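Local coordinates for protein CurD (Moorea producens 3L, PDB 5KP7) that probably acts as an acyltransferase of the hydroxymethylglutaryl-CoA synthase family, with a thiolase-like fold, and binds a 4'-phosphopantetheine arm, at residues 218-223 with 245-250; 238-243 with 350-355; 272-277 with 323-328. The protein carries 3 engineered substitutions. All coordinates share one frame; numbering follows the deposited sequence.

Contact 1 (218-223 with 245-250); sequences YGYEVM and LDCCEN
Asn250 CB sits squarely over the Tyr218 ring, 3.4 Å from its centroid and only 5° off the normal, a CH-pi contact that forms the tight part of this interface. The rest of the Asn250 side chain follows the ring: its amide is stacked on Tyr218 with the two planes 17° apart. With Asn250 CG beside the backbone N (chi1 -76°), ND2 reaches back to Asp246 O at 3.0 Å, from above the carbonyl plane, and the same oxygen accepts from Asn250 N. Cys247 SG touches both tyrosines: it lies at the edge of the Tyr218 ring, 3.9 Å from CD2, and meets the Tyr220 ring obliquely, 3.8 Å from CE1. Packing is looser towards Asp246, where Tyr220 OH comes no nearer than 4.1 Å to Asp246 CB and a water intervenes, donating to Asp246 OD2 and weakly bonded to Tyr220 OH. That hydroxyl has its stronger partner in Ser243, while Asp246 forms a salt bridge to a basic side chain of another protein's chain. One CH-pi and two cysteine sulfur-aromatic contacts thus join helix 237-258 to the end of strand 208-219 and the loop after it in the thiolase-like fold.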
# COMPACT_ATOMS: atom_id res chain seq x y z
N TYR A 218 4.73 -16.22 1.07
CA TYR A 218 4.33 -16.79 2.36
C TYR A 218 2.93 -16.28 2.70
O TYR A 218 2.65 -15.09 2.67
CB TYR A 218 5.35 -16.38 3.43
CG TYR A 218 5.20 -17.05 4.76
CD1 TYR A 218 5.71 -18.33 4.98
CD2 TYR A 218 4.57 -16.41 5.82
CE1 TYR A 218 5.58 -18.95 6.21
CE2 TYR A 218 4.47 -17.01 7.06
CZ TYR A 218 4.96 -18.27 7.25
OH TYR A 218 4.86 -18.83 8.51
N GLY A 219 2.05 -17.20 3.09
CA GLY A 219 0.71 -16.81 3.45
C GLY A 219 0.03 -17.91 4.24
O GLY A 219 0.49 -19.07 4.27
N TYR A 220 -1.07 -17.53 4.88
CA TYR A 220 -1.84 -18.39 5.75
C TYR A 220 -3.14 -17.65 6.07
O TYR A 220 -3.19 -16.42 5.95
CB TYR A 220 -1.07 -18.75 7.03
CG TYR A 220 -0.53 -17.52 7.72
CD1 TYR A 220 0.70 -17.01 7.37
CD2 TYR A 220 -1.28 -16.85 8.70
CE1 TYR A 220 1.18 -15.86 7.95
CE2 TYR A 220 -0.79 -15.68 9.29
CZ TYR A 220 0.43 -15.20 8.91
OH TYR A 220 1.01 -14.05 9.48
N GLU A 221 -4.17 -18.40 6.46
CA GLU A 221 -5.43 -17.75 6.81
C GLU A 221 -5.34 -17.08 8.19
O GLU A 221 -4.98 -17.71 9.19
CB GLU A 221 -6.59 -18.74 6.78
CG GLU A 221 -7.96 -18.10 6.74
CD GLU A 221 -8.46 -17.64 8.09
OE1 GLU A 221 -8.52 -18.47 9.03
OE2 GLU A 221 -8.84 -16.46 8.23
N VAL A 222 -5.66 -15.79 8.23
CA VAL A 222 -5.65 -14.99 9.47
C VAL A 222 -6.70 -13.88 9.35
O VAL A 222 -6.86 -13.30 8.27
CB VAL A 222 -4.24 -14.43 9.75
CG1 VAL A 222 -3.74 -13.56 8.62
CG2 VAL A 222 -4.17 -13.68 11.10
N MET A 223 -7.40 -13.59 10.44
CA MET A 223 -8.41 -12.53 10.43
C MET A 223 -7.86 -11.20 10.89
O MET A 223 -8.39 -10.58 11.82
CB MET A 223 -9.61 -12.96 11.29
CG MET A 223 -10.38 -14.10 10.66
SD MET A 223 -11.18 -13.74 9.11
CE MET A 223 -12.35 -12.46 9.57
N LEU A 245 4.80 -8.27 9.95
CA LEU A 245 6.18 -8.52 10.38
C LEU A 245 6.59 -9.98 10.22
O LEU A 245 7.69 -10.26 9.74
CB LEU A 245 6.35 -8.07 11.84
CG LEU A 245 6.30 -6.55 12.04
CD1 LEU A 245 6.04 -6.18 13.50
CD2 LEU A 245 7.58 -5.92 11.57
N ASP A 246 5.71 -10.90 10.60
CA ASP A 246 5.94 -12.33 10.37
C ASP A 246 6.16 -12.63 8.88
O ASP A 246 7.06 -13.36 8.52
CB ASP A 246 4.81 -13.20 10.90
CG ASP A 246 4.78 -13.36 12.41
OD1 ASP A 246 5.83 -13.13 13.08
OD2 ASP A 246 3.71 -13.79 12.92
N CYS A 247 5.34 -12.07 8.01
CA CYS A 247 5.44 -12.32 6.58
C CYS A 247 6.68 -11.67 5.97
O CYS A 247 7.31 -12.23 5.08
CB CYS A 247 4.19 -11.84 5.87
SG CYS A 247 2.76 -12.93 6.13
N CYS A 248 7.04 -10.50 6.47
CA CYS A 248 8.22 -9.81 5.98
C CYS A 248 9.45 -10.71 6.20
O CYS A 248 10.24 -10.92 5.26
CB CYS A 248 8.35 -8.45 6.66
SG CYS A 248 9.59 -7.35 5.93
N GLU A 249 9.55 -11.30 7.39
CA GLU A 249 10.62 -12.26 7.71
C GLU A 249 10.58 -13.52 6.84
O GLU A 249 11.61 -13.93 6.27
CB GLU A 249 10.56 -12.64 9.19
CG GLU A 249 11.41 -13.85 9.57
CD GLU A 249 11.52 -14.12 11.07
OE1 GLU A 249 10.91 -13.42 11.91
OE2 GLU A 249 12.27 -15.07 11.42
N ASN A 250 9.40 -14.15 6.77
CA ASN A 250 9.30 -15.48 6.15
C ASN A 250 9.31 -15.43 4.62
O ASN A 250 9.89 -16.30 3.99
CB ASN A 250 8.08 -16.26 6.67
CG ASN A 250 8.30 -16.83 8.05
OD1 ASN A 250 9.05 -17.78 8.22
ND2 ASN A 250 7.63 -16.28 9.04
O HOH W 1 2.44 -15.44 11.42

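Contact 2 (238-243 with 350-355); sequences DLSLLS and YGSGCC. With PNS (4'-phosphopantetheine), chain E.
Tyr350 points its ring from the end of strand 343-351 at helix 237-258, and Ser243 meets it near the ring plane, at the hydroxyl edge. Ser243 OG and Tyr350 OH are 2.8 Å apart and hydrogen-bonded, and Ser243 CB also closes on Tyr350 OH at 3.3 Å. With Tyr350 CG anti to the backbone N (chi1 179°), the ring extends straight out to the helix. Ser240, one turn earlier, approaches the same ring obliquely, its OG 4.1 Å from Tyr350 CE2. The Ser240 hydroxyl lies between two neighbours that it touches without a hydrogen bond: Ser352 OG at 3.5 Å and S44 of the phosphopantetheine at 3.4 Å. Cys354 SG borders Ser243 OG at 3.9 Å. Strands 343-351 and 355-363 form a beta-hairpin here, its loop Ser352-Gly353-Cys354 containing a cis peptide before Cys354 and closed by the hydrogen-bonded pair Gly351 and Cys355.

The hydroxyls find further partners just outside. Asp224 OD2 is hydrogen-bonded to Ser240, Tyr350 and Ser352, Ser352 also bonds Thr225, and Ser243 bonds Tyr220. A phenylalanine in place of Tyr350 would probably leave Ser243 OG and Asp224 OD2 each without one of their mates, the ring no longer tied by its hydroxyl.

Ser240 and Leu241 belong to the pantetheine pocket, Leu241 N lying 3.8 Å from C43. The chemistry is therefore that of a largely buried hydroxyl network gathered round one carboxylate beside the thiol end of the arm. Such an arrangement is consistent with holding the Ser240 hydroxyl in place beside S44, with Asp224 tying helix and hairpin loop together.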
# COMPACT_ATOMS: atom_id res chain seq x y z
N ASP A 238 -3.58 -4.21 15.26
CA ASP A 238 -2.44 -4.74 15.99
C ASP A 238 -2.00 -6.16 15.48
O ASP A 238 -0.81 -6.44 15.26
CB ASP A 238 -2.74 -4.76 17.49
CG ASP A 238 -2.65 -3.37 18.14
OD1 ASP A 238 -3.14 -2.35 17.58
OD2 ASP A 238 -2.05 -3.27 19.20
N LEU A 239 -2.98 -7.04 15.32
CA LEU A 239 -2.75 -8.34 14.73
C LEU A 239 -2.19 -8.19 13.32
O LEU A 239 -1.31 -8.93 12.90
CB LEU A 239 -4.07 -9.16 14.70
CG LEU A 239 -4.05 -10.52 14.03
CD1 LEU A 239 -2.97 -11.45 14.57
CD2 LEU A 239 -5.41 -11.18 14.16
N SER A 240 -2.75 -7.25 12.56
CA SER A 240 -2.28 -7.04 11.20
C SER A 240 -0.81 -6.63 11.16
O SER A 240 -0.05 -7.18 10.34
CB SER A 240 -3.15 -6.05 10.43
OG SER A 240 -2.92 -6.27 9.02
N LEU A 241 -0.40 -5.75 12.05
CA LEU A 241 1.03 -5.36 12.09
C LEU A 241 1.93 -6.56 12.42
O LEU A 241 2.95 -6.78 11.79
CB LEU A 241 1.23 -4.21 13.06
CG LEU A 241 2.66 -3.70 13.19
CD1 LEU A 241 3.34 -3.55 11.85
CD2 LEU A 241 2.65 -2.40 13.98
N LEU A 242 1.54 -7.34 13.43
CA LEU A 242 2.33 -8.54 13.77
C LEU A 242 2.40 -9.55 12.61
O LEU A 242 3.43 -10.16 12.37
CB LEU A 242 1.80 -9.20 15.06
CG LEU A 242 1.83 -8.30 16.29
CD1 LEU A 242 0.95 -8.87 17.42
CD2 LEU A 242 3.23 -8.05 16.79
N SER A 243 1.29 -9.70 11.89
CA SER A 243 1.25 -10.60 10.75
C SER A 243 2.14 -10.10 9.58
O SER A 243 2.88 -10.86 8.98
CB SER A 243 -0.21 -10.77 10.30
OG SER A 243 -0.30 -11.68 9.22
N TYR A 350 2.51 -7.26 0.94
CA TYR A 350 1.67 -7.94 1.96
C TYR A 350 0.22 -7.64 1.65
O TYR A 350 -0.10 -6.51 1.28
CB TYR A 350 1.94 -7.41 3.37
CG TYR A 350 1.09 -8.06 4.45
CD1 TYR A 350 1.37 -9.34 4.89
CD2 TYR A 350 -0.02 -7.42 4.98
CE1 TYR A 350 0.59 -9.98 5.84
CE2 TYR A 350 -0.79 -8.04 5.95
CZ TYR A 350 -0.49 -9.32 6.38
OH TYR A 350 -1.27 -9.94 7.31
N GLY A 351 -0.66 -8.63 1.82
CA GLY A 351 -2.07 -8.36 1.82
C GLY A 351 -2.69 -9.08 3.00
O GLY A 351 -2.39 -10.27 3.22
N SER A 352 -3.54 -8.39 3.75
CA SER A 352 -4.27 -9.02 4.88
C SER A 352 -5.02 -10.27 4.44
O SER A 352 -5.46 -10.38 3.27
CB SER A 352 -5.28 -8.05 5.45
OG SER A 352 -4.60 -6.97 6.03
N GLY A 353 -5.13 -11.23 5.35
CA GLY A 353 -5.96 -12.40 5.10
C GLY A 353 -5.36 -13.79 5.09
O GLY A 353 -6.12 -14.72 5.37
N CYS A 354 -4.10 -14.03 4.73
CA CYS A 354 -3.09 -13.10 4.22
C CYS A 354 -2.22 -13.81 3.16
O CYS A 354 -2.20 -15.05 3.09
CB CYS A 354 -2.16 -12.58 5.35
SG CYS A 354 -0.88 -13.74 5.96
N CYS A 355 -1.48 -13.02 2.38
CA CYS A 355 -0.44 -13.55 1.49
C CYS A 355 0.63 -12.46 1.31
O CYS A 355 0.35 -11.27 1.51
CB CYS A 355 -1.01 -14.02 0.14
SG CYS A 355 0.10 -15.13 -0.76
O23 PNS E . -0.78 4.43 16.16
P24 PNS E . -1.90 3.42 16.11
O26 PNS E . -2.95 3.41 17.20
O27 PNS E . -2.76 3.63 14.74
C28 PNS E . -2.13 3.76 13.47
C29 PNS E . -2.87 4.77 12.59
C30 PNS E . -2.41 4.80 11.15
C31 PNS E . -3.75 5.83 13.30
C32 PNS E . -4.22 3.93 12.30
O33 PNS E . -5.16 4.66 11.45
C34 PNS E . -4.16 2.56 11.68
O35 PNS E . -3.93 1.57 12.37
N36 PNS E . -4.26 2.50 10.35
C37 PNS E . -3.73 1.40 9.58
C38 PNS E . -4.63 0.20 9.47
C39 PNS E . -3.84 -0.77 8.62
O40 PNS E . -3.98 -0.76 7.41
N41 PNS E . -2.98 -1.56 9.27
C42 PNS E . -2.17 -2.50 8.54
C43 PNS E . -1.05 -3.09 9.38
S44 PNS E . -0.25 -4.30 8.30

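Contact 3 (272-277 with 323-328); sequences SFHTPF and GATLFL. With PNS (4'-phosphopantetheine), chain E.
Leu326 holds CG anti to the backbone N (chi1 172°), and a chi2 of 63° then brings CD1 up against the strand backbone, 3.5 Å from Ser272 O and 3.7 Å from Phe273 C. In Thr325 the methyl takes the anti position and the hydroxyl lies beside the backbone N (chi1 -50°). CG2 therefore faces Thr275, 3.5 Å from its carbonyl O, while OG1 turns back to Ile321 N and Met322 O and, weakly, to Asn320 OD1 of the pocket. The His274 ring crosses Thr325 obliquely, with ND1 3.7 Å from Thr325 CB. A water links the two segments, 2.9 Å from His274 ND1 and accepting from Leu326 N. In this way the beginning of helix 325-336 packs against the end of 270-273, within this chain an outermost strand of the large mixed sheet in the thiolase-like fold, where the chain leaves the sheet and turns into the pocket. Thr275 OG1 donates to Phe273 O within that turn at 2.8 Å, from well above the carbonyl plane. Beyond it, Pro276 CB approaches O40 of the phosphopantetheine, and Phe277, the N-cap residue of helix 278-293, lays one ring face against C30, with CD1 at 3.8 Å.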
# COMPACT_ATOMS: atom_id res chain seq x y z
N SER A 272 11.54 -1.20 -1.22
CA SER A 272 10.17 -0.68 -1.30
C SER A 272 9.23 -1.67 -0.65
O SER A 272 9.43 -2.90 -0.79
CB SER A 272 9.75 -0.42 -2.75
OG SER A 272 10.12 0.91 -3.12
N PHE A 273 8.24 -1.15 0.07
CA PHE A 273 7.35 -2.00 0.88
C PHE A 273 5.91 -1.59 0.64
O PHE A 273 5.63 -0.40 0.38
CB PHE A 273 7.61 -1.74 2.37
CG PHE A 273 8.98 -2.16 2.90
CD1 PHE A 273 10.10 -1.37 2.70
CD2 PHE A 273 9.11 -3.29 3.70
CE1 PHE A 273 11.32 -1.72 3.27
CE2 PHE A 273 10.33 -3.65 4.28
CZ PHE A 273 11.45 -2.87 4.02
N HIS A 274 4.97 -2.54 0.79
CA HIS A 274 3.59 -2.16 1.02
C HIS A 274 3.61 -1.26 2.25
O HIS A 274 4.18 -1.62 3.26
CB HIS A 274 2.70 -3.38 1.28
CG HIS A 274 1.32 -2.99 1.69
ND1 HIS A 274 0.58 -2.13 0.93
CD2 HIS A 274 0.60 -3.23 2.81
CE1 HIS A 274 -0.56 -1.88 1.53
NE2 HIS A 274 -0.57 -2.53 2.67
N THR A 275 2.99 -0.06 2.13
CA THR A 275 3.12 1.00 3.12
C THR A 275 1.76 1.46 3.64
O THR A 275 1.17 2.42 3.14
CB THR A 275 3.94 2.18 2.52
OG1 THR A 275 5.24 1.72 2.12
CG2 THR A 275 4.13 3.28 3.57
N PRO A 276 1.23 0.77 4.67
CA PRO A 276 -0.02 1.25 5.25
C PRO A 276 0.14 2.65 5.85
O PRO A 276 -0.77 3.47 5.77
CB PRO A 276 -0.32 0.20 6.33
CG PRO A 276 0.38 -1.01 5.87
CD PRO A 276 1.66 -0.50 5.27
N PHE A 277 1.31 2.90 6.44
CA PHE A 277 1.77 4.21 6.88
C PHE A 277 3.30 4.06 7.09
O PHE A 277 3.79 2.96 7.37
CB PHE A 277 1.09 4.72 8.16
CG PHE A 277 1.13 3.76 9.32
CD1 PHE A 277 0.22 2.72 9.39
CD2 PHE A 277 2.03 3.94 10.38
CE1 PHE A 277 0.22 1.85 10.47
CE2 PHE A 277 2.04 3.04 11.46
CZ PHE A 277 1.13 2.01 11.50
N GLY A 323 -3.75 -2.26 -2.81
CA GLY A 323 -2.92 -3.05 -3.71
C GLY A 323 -1.97 -2.30 -4.62
O GLY A 323 -1.08 -2.91 -5.20
N ALA A 324 -2.16 -0.98 -4.77
CA ALA A 324 -1.29 -0.13 -5.56
C ALA A 324 -0.10 0.46 -4.75
O ALA A 324 0.81 1.04 -5.34
CB ALA A 324 -2.10 1.03 -6.14
N THR A 325 -0.11 0.34 -3.43
CA THR A 325 0.83 1.10 -2.61
C THR A 325 2.27 0.71 -2.89
O THR A 325 3.15 1.58 -3.02
CB THR A 325 0.54 1.00 -1.11
OG1 THR A 325 -0.84 1.28 -0.88
CG2 THR A 325 1.40 1.98 -0.33
N LEU A 326 2.56 -0.58 -2.96
CA LEU A 326 3.96 -1.01 -3.26
C LEU A 326 4.46 -0.47 -4.62
O LEU A 326 5.63 -0.13 -4.78
CB LEU A 326 4.06 -2.56 -3.22
CG LEU A 326 5.37 -3.18 -3.68
CD1 LEU A 326 6.51 -2.73 -2.78
CD2 LEU A 326 5.26 -4.70 -3.62
N PHE A 327 3.57 -0.40 -5.61
CA PHE A 327 3.95 0.13 -6.91
C PHE A 327 4.19 1.62 -6.85
O PHE A 327 5.12 2.12 -7.50
CB PHE A 327 2.92 -0.21 -7.99
CG PHE A 327 2.73 -1.70 -8.23
CD1 PHE A 327 3.73 -2.61 -7.96
CD2 PHE A 327 1.54 -2.16 -8.74
CE1 PHE A 327 3.55 -3.98 -8.17
CE2 PHE A 327 1.35 -3.52 -8.98
CZ PHE A 327 2.37 -4.42 -8.69
N LEU A 328 3.42 2.32 -6.02
CA LEU A 328 3.69 3.73 -5.81
C LEU A 328 5.04 3.92 -5.10
O LEU A 328 5.80 4.84 -5.41
CB LEU A 328 2.58 4.39 -5.00
CG LEU A 328 2.78 5.91 -4.80
CD1 LEU A 328 2.95 6.64 -6.11
CD2 LEU A 328 1.68 6.46 -3.94
O23 PNS E . -0.78 4.43 16.16
P24 PNS E . -1.90 3.42 16.11
O26 PNS E . -2.95 3.41 17.20
O27 PNS E . -2.76 3.63 14.74
C28 PNS E . -2.13 3.76 13.47
C29 PNS E . -2.87 4.77 12.59
C30 PNS E . -2.41 4.80 11.15
C31 PNS E . -3.75 5.83 13.30
C32 PNS E . -4.22 3.93 12.30
O33 PNS E . -5.16 4.66 11.45
C34 PNS E . -4.16 2.56 11.68
O35 PNS E . -3.93 1.57 12.37
N36 PNS E . -4.26 2.50 10.35
C37 PNS E . -3.73 1.40 9.58
C38 PNS E . -4.63 0.20 9.47
C39 PNS E . -3.84 -0.77 8.62
O40 PNS E . -3.98 -0.76 7.41
N41 PNS E . -2.98 -1.56 9.27
C42 PNS E . -2.17 -2.50 8.54
C43 PNS E . -1.05 -3.09 9.38
S44 PNS E . -0.25 -4.30 8.30
O HOH W 2 0.72 -2.61 -1.93

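How the contacts relate
Contacts 1 and 2 lie side by side, their centres about 6 Å apart, and share helix 237-258. They interlock along the chain, since their segments alternate, and Cys247 SG of contact 1 packs on both Tyr350 and Cys354 of contact 2. Contact 3 is more central, about 14 Å from contact 2 and 16 Å from contact 1 between centres; both of its segments fall in the sequence between 238-243 and 350-355. All three reach the same mixed sheet, in which strands 343-351 and 270-273 are neighbours. Contacts 2 and 3 both touch the phosphopantetheine, so two separate helix-to-sheet junctions supply walls of one pocket, with contact 1 backing the first.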